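PDB 1XT5: variable region-containing chitin-binding protein 3 from Branchiostoma floridae, which probably binds chitin through a chitin-binding domain and carries immune-type variable domains, the first of which forms this chain. Local coordinates for residues V99-V111 / L122-T135. Sequence-based numbering, arbitrary orientation.
Sequences VHPQDGGRYWCQV and LDAKSVVLKVTGHT
From Gly-105 to Val-111 the backbone runs antiparallel to Asp-123 to Leu-129, the strand segments 150° apart, with paired N-H...O bonds at Gly-105/Leu-129, Tyr-107/Val-127, Cys-109/Lys-125 and Val-111/Asp-123. On the face bearing Arg-106, Trp-108 and Ser-126, the CB of Ser-126 sits over the centre of the Trp-108 six-membered ring, 3.5 Å from its centroid, a CH-pi contact. Ser-126 OG lies between its backbone N and carbonyl carbon (chi1 79°), where it accepts a bond from Arg-106 NH1 at 2.8 Å, in the guanidinium plane; a bend at chi3 (-60°) brings the guanidinium there, and Val-128 CG2 covers one of its faces. The indole NE1 bonds to Gly-44 O on strand 38-44. On the opposite face, Tyr-107 CE1 packs obliquely on Leu-129 CB at 3.7 Å, while its OH donates to a lone pair of Asp-103 O at 2.7 Å. Where the turn before strand 105-111 meets the tail after strand 122-132, Pro-101 CB lies over one face of the His-134 ring in a CH-pi contact. The Tyr-107 to Asp-103 bond is the tyrosine corner of immunoglobulin domains, and Cys-109, disulfide-bonded to Cys-26, ties this F-G hairpin of the V-set domain to the other sheet of the sandwich.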
loop_
_atom_site.group_PDB
_atom_site.type_symbol
_atom_site.label_atom_id
_atom_site.label_comp_id
_atom_site.label_asym_id
_atom_site.label_seq_id
_atom_site.Cartn_x
_atom_site.Cartn_y
_atom_site.Cartn_z
ATOM N N VAL A 99 -14.609 0.699 8.691
ATOM C CA VAL A 99 -14.460 -0.584 8.043
ATOM C C VAL A 99 -15.792 -1.277 7.840
ATOM O O VAL A 99 -16.608 -1.417 8.746
ATOM C CB VAL A 99 -13.457 -1.458 8.839
ATOM C CG1 VAL A 99 -13.486 -2.869 8.373
ATOM C CG2 VAL A 99 -12.059 -0.875 8.748
ATOM N N HIS A 100 -16.026 -1.714 6.606
ATOM C CA HIS A 100 -17.282 -2.396 6.256
ATOM C C HIS A 100 -17.141 -3.900 6.396
ATOM O O HIS A 100 -16.053 -4.431 6.324
ATOM C CB HIS A 100 -17.646 -2.101 4.803
ATOM C CG HIS A 100 -18.069 -0.697 4.525
ATOM N ND1 HIS A 100 -17.414 0.417 5.018
ATOM C CD2 HIS A 100 -19.111 -0.227 3.803
ATOM C CE1 HIS A 100 -18.076 1.499 4.575
ATOM N NE2 HIS A 100 -19.125 1.140 3.811
ATOM N N PRO A 101 -18.238 -4.574 6.595
ATOM C CA PRO A 101 -18.159 -6.071 6.659
ATOM C C PRO A 101 -17.348 -6.690 5.521
ATOM O O PRO A 101 -16.436 -7.550 5.693
ATOM C CB PRO A 101 -19.611 -6.487 6.661
ATOM C CG PRO A 101 -20.362 -5.354 7.266
ATOM C CD PRO A 101 -19.609 -4.106 6.792
ATOM N N GLN A 102 -17.574 -6.208 4.299
ATOM C CA GLN A 102 -16.892 -6.812 3.153
ATOM C C GLN A 102 -15.516 -6.229 2.923
ATOM O O GLN A 102 -14.909 -6.648 1.916
ATOM C CB GLN A 102 -17.741 -6.597 1.915
ATOM C CG GLN A 102 -19.064 -7.330 2.056
ATOM C CD GLN A 102 -19.068 -8.675 2.743
ATOM O OE1 GLN A 102 -19.573 -8.953 3.849
ATOM N NE2 GLN A 102 -18.461 -9.622 2.052
ATOM N N ASP A 103 -15.028 -5.393 3.788
ATOM C CA ASP A 103 -13.643 -4.997 3.706
ATOM C C ASP A 103 -12.702 -6.111 4.144
ATOM O O ASP A 103 -11.498 -6.023 3.893
ATOM C CB ASP A 103 -13.343 -3.746 4.534
ATOM C CG ASP A 103 -13.849 -2.439 3.994
ATOM O OD1 ASP A 103 -14.208 -2.354 2.811
ATOM O OD2 ASP A 103 -13.923 -1.500 4.805
ATOM N N GLY A 104 -13.178 -7.193 4.805
ATOM C CA GLY A 104 -12.279 -8.299 5.069
ATOM C C GLY A 104 -11.724 -8.864 3.801
ATOM O O GLY A 104 -12.368 -8.893 2.743
ATOM N N GLY A 105 -10.486 -9.353 3.871
ATOM C CA GLY A 105 -9.844 -9.881 2.703
ATOM C C GLY A 105 -8.352 -9.707 2.761
ATOM O O GLY A 105 -7.759 -9.670 3.851
ATOM N N ARG A 106 -7.760 -9.593 1.581
ATOM C CA ARG A 106 -6.321 -9.592 1.434
ATOM C C ARG A 106 -5.858 -8.310 0.751
ATOM O O ARG A 106 -6.305 -8.013 -0.368
ATOM C CB ARG A 106 -5.864 -10.806 0.651
ATOM C CG ARG A 106 -4.342 -10.968 0.594
ATOM C CD ARG A 106 -3.917 -12.315 0.072
ATOM N NE ARG A 106 -4.412 -13.419 0.890
ATOM C CZ ARG A 106 -3.841 -13.931 1.941
ATOM N NH1 ARG A 106 -2.719 -13.417 2.424
ATOM N NH2 ARG A 106 -4.375 -14.958 2.571
ATOM N N TYR A 107 -4.991 -7.558 1.394
ATOM C CA TYR A 107 -4.531 -6.275 0.942
ATOM C C TYR A 107 -3.047 -6.357 0.630
ATOM O O TYR A 107 -2.225 -6.644 1.495
ATOM C CB TYR A 107 -4.790 -5.212 2.024
ATOM C CG TYR A 107 -6.238 -4.900 2.217
ATOM C CD1 TYR A 107 -7.082 -5.712 2.933
ATOM C CD2 TYR A 107 -6.814 -3.759 1.644
ATOM C CE1 TYR A 107 -8.421 -5.440 3.083
ATOM C CE2 TYR A 107 -8.140 -3.438 1.782
ATOM C CZ TYR A 107 -8.958 -4.300 2.535
ATOM O OH TYR A 107 -10.274 -3.984 2.668
ATOM N N TRP A 108 -2.696 -6.083 -0.616
ATOM C CA TRP A 108 -1.320 -6.116 -1.076
ATOM C C TRP A 108 -0.732 -4.718 -1.018
ATOM O O TRP A 108 -1.267 -3.792 -1.617
ATOM C CB TRP A 108 -1.275 -6.618 -2.533
ATOM C CG TRP A 108 -1.685 -8.046 -2.620
ATOM C CD1 TRP A 108 -2.972 -8.527 -2.743
ATOM C CD2 TRP A 108 -0.827 -9.181 -2.550
ATOM N NE1 TRP A 108 -2.959 -9.891 -2.749
ATOM C CE2 TRP A 108 -1.676 -10.326 -2.634
ATOM C CE3 TRP A 108 0.510 -9.375 -2.411
ATOM C CZ2 TRP A 108 -1.158 -11.608 -2.594
ATOM C CZ3 TRP A 108 1.027 -10.640 -2.372
ATOM C CH2 TRP A 108 0.186 -11.764 -2.465
ATOM N N CYS A 109 0.414 -4.615 -0.318
ATOM C CA CYS A 109 1.256 -3.426 -0.349
ATOM C C CYS A 109 2.300 -3.679 -1.443
ATOM O O CYS A 109 3.152 -4.537 -1.287
ATOM C CB CYS A 109 1.914 -3.237 0.999
ATOM S SG CYS A 109 2.930 -1.733 0.989
ATOM N N GLN A 110 2.175 -2.953 -2.531
ATOM C CA GLN A 110 3.053 -3.064 -3.681
ATOM C C GLN A 110 3.831 -1.758 -3.796
ATOM O O GLN A 110 3.249 -0.675 -3.792
ATOM C CB GLN A 110 2.247 -3.321 -4.943
ATOM C CG GLN A 110 3.115 -3.407 -6.188
ATOM C CD GLN A 110 2.254 -3.693 -7.373
ATOM O OE1 GLN A 110 1.852 -4.818 -7.607
ATOM N NE2 GLN A 110 1.868 -2.662 -8.079
ATOM N N VAL A 111 5.147 -1.860 -3.950
ATOM C CA VAL A 111 5.990 -0.697 -4.148
ATOM C C VAL A 111 6.845 -0.989 -5.392
ATOM O O VAL A 111 7.442 -2.074 -5.509
ATOM C CB VAL A 111 6.842 -0.364 -2.925
ATOM C CG1 VAL A 111 7.586 0.963 -3.132
ATOM C CG2 VAL A 111 6.019 -0.300 -1.655
ATOM N N LEU A 122 10.046 -4.199 -8.554
ATOM C CA LEU A 122 8.772 -4.260 -7.889
ATOM C C LEU A 122 8.837 -5.280 -6.758
ATOM O O LEU A 122 9.494 -6.307 -6.924
ATOM C CB LEU A 122 7.608 -4.677 -8.862
ATOM C CG LEU A 122 6.188 -4.740 -8.305
ATOM C CD1 LEU A 122 5.215 -4.427 -9.401
ATOM C CD2 LEU A 122 5.803 -6.109 -7.716
ATOM N N ASP A 123 8.132 -5.024 -5.651
ATOM C CA ASP A 123 7.860 -6.092 -4.698
ATOM C C ASP A 123 6.480 -5.862 -4.126
ATOM O O ASP A 123 5.941 -4.746 -4.208
ATOM C CB ASP A 123 8.943 -6.193 -3.614
ATOM C CG ASP A 123 8.917 -7.477 -2.820
ATOM O OD1 ASP A 123 8.321 -8.484 -3.307
ATOM O OD2 ASP A 123 9.493 -7.505 -1.722
ATOM N N ALA A 124 5.910 -6.880 -3.519
ATOM C CA ALA A 124 4.597 -6.775 -2.886
ATOM C C ALA A 124 4.470 -7.861 -1.841
ATOM O O ALA A 124 4.942 -8.978 -2.046
ATOM C CB ALA A 124 3.472 -6.936 -3.928
ATOM N N LYS A 125 3.782 -7.537 -0.746
ATOM C CA LYS A 125 3.415 -8.493 0.281
ATOM C C LYS A 125 1.991 -8.200 0.706
ATOM O O LYS A 125 1.528 -7.055 0.597
ATOM C CB LYS A 125 4.333 -8.449 1.495
ATOM C CG LYS A 125 5.717 -8.978 1.215
ATOM C CD LYS A 125 6.636 -8.926 2.400
ATOM C CE LYS A 125 7.885 -9.790 2.264
ATOM N NZ LYS A 125 8.651 -9.470 1.056
ATOM N N SER A 126 1.307 -9.221 1.235
ATOM C CA SER A 126 -0.092 -9.052 1.614
ATOM C C SER A 126 -0.282 -9.083 3.119
ATOM O O SER A 126 0.415 -9.758 3.873
ATOM C CB SER A 126 -0.996 -10.088 0.949
ATOM O OG SER A 126 -0.945 -11.356 1.583
ATOM N N VAL A 127 -1.324 -8.348 3.530
ATOM C CA VAL A 127 -1.797 -8.294 4.903
ATOM C C VAL A 127 -3.300 -8.644 4.861
ATOM O O VAL A 127 -4.048 -7.997 4.146
ATOM C CB VAL A 127 -1.607 -6.897 5.512
ATOM C CG1 VAL A 127 -1.993 -6.910 6.973
ATOM C CG2 VAL A 127 -0.160 -6.431 5.364
ATOM N N VAL A 128 -3.671 -9.671 5.594
ATOM C CA VAL A 128 -5.082 -10.003 5.711
ATOM C C VAL A 128 -5.767 -9.115 6.693
ATOM O O VAL A 128 -5.220 -8.850 7.789
ATOM C CB VAL A 128 -5.198 -11.511 6.143
ATOM C CG1 VAL A 128 -6.609 -11.846 6.588
ATOM C CG2 VAL A 128 -4.801 -12.404 5.007
ATOM N N LEU A 129 -6.943 -8.667 6.348
ATOM C CA LEU A 129 -7.823 -7.935 7.248
ATOM C C LEU A 129 -9.004 -8.872 7.636
ATOM O O LEU A 129 -9.744 -9.284 6.767
ATOM C CB LEU A 129 -8.373 -6.701 6.591
ATOM C CG LEU A 129 -9.367 -5.886 7.458
ATOM C CD1 LEU A 129 -8.740 -5.486 8.775
ATOM C CD2 LEU A 129 -9.873 -4.715 6.624
ATOM N N LYS A 130 -9.078 -9.149 8.915
ATOM C CA LYS A 130 -10.204 -9.855 9.517
ATOM C C LYS A 130 -11.143 -8.850 10.115
ATOM O O LYS A 130 -10.730 -7.938 10.868
ATOM C CB LYS A 130 -9.748 -10.834 10.598
ATOM C CG LYS A 130 -8.936 -11.989 10.130
ATOM C CD LYS A 130 -8.403 -12.782 11.329
ATOM C CE LYS A 130 -7.872 -14.115 11.029
ATOM N NZ LYS A 130 -7.289 -14.835 12.202
ATOM N N VAL A 131 -12.420 -8.935 9.756
ATOM C CA VAL A 131 -13.455 -8.078 10.305
ATOM C C VAL A 131 -14.214 -8.903 11.323
ATOM O O VAL A 131 -14.874 -9.856 10.962
ATOM C CB VAL A 131 -14.345 -7.460 9.219
ATOM C CG1 VAL A 131 -15.407 -6.564 9.835
ATOM C CG2 VAL A 131 -13.506 -6.724 8.186
ATOM N N THR A 132 -14.109 -8.542 12.599
ATOM C CA THR A 132 -14.712 -9.312 13.676
ATOM C C THR A 132 -16.184 -9.494 13.454
ATOM O O THR A 132 -16.878 -8.510 13.199
ATOM C CB THR A 132 -14.479 -8.590 15.016
ATOM O OG1 THR A 132 -13.054 -8.305 15.093
ATOM C CG2 THR A 132 -14.912 -9.387 16.226
ATOM N N GLY A 133 -16.645 -10.732 13.564
ATOM C CA GLY A 133 -18.032 -11.023 13.388
ATOM C C GLY A 133 -18.487 -11.122 11.975
ATOM O O GLY A 133 -19.690 -11.334 11.751
ATOM N N HIS A 134 -17.564 -10.996 11.022
ATOM C CA HIS A 134 -17.908 -11.094 9.592
ATOM C C HIS A 134 -16.976 -12.053 8.886
ATOM O O HIS A 134 -17.440 -12.903 8.153
ATOM C CB HIS A 134 -17.920 -9.694 8.949
ATOM C CG HIS A 134 -19.026 -8.894 9.483
ATOM N ND1 HIS A 134 -19.029 -7.944 10.422
ATOM C CD2 HIS A 134 -20.328 -9.173 9.122
ATOM C CE1 HIS A 134 -20.317 -7.591 10.656
ATOM N NE2 HIS A 134 -21.115 -8.338 9.857
ATOM N N THR A 135 -15.666 -11.924 9.061
ATOM C CA THR A 135 -14.727 -12.834 8.442
ATOM C C THR A 135 -14.859 -14.201 9.105
ATOM O O THR A 135 -14.829 -15.250 8.444
ATOM C CB THR A 135 -13.283 -12.272 8.570
ATOM O OG1 THR A 135 -13.239 -10.958 7.963
ATOM C CG2 THR A 135 -12.310 -13.259 7.975
ATOM O OXT THR A 135 -15.041 -14.291 10.348
HETATM O O HOH W 1 -15.163 -9.704 5.859
#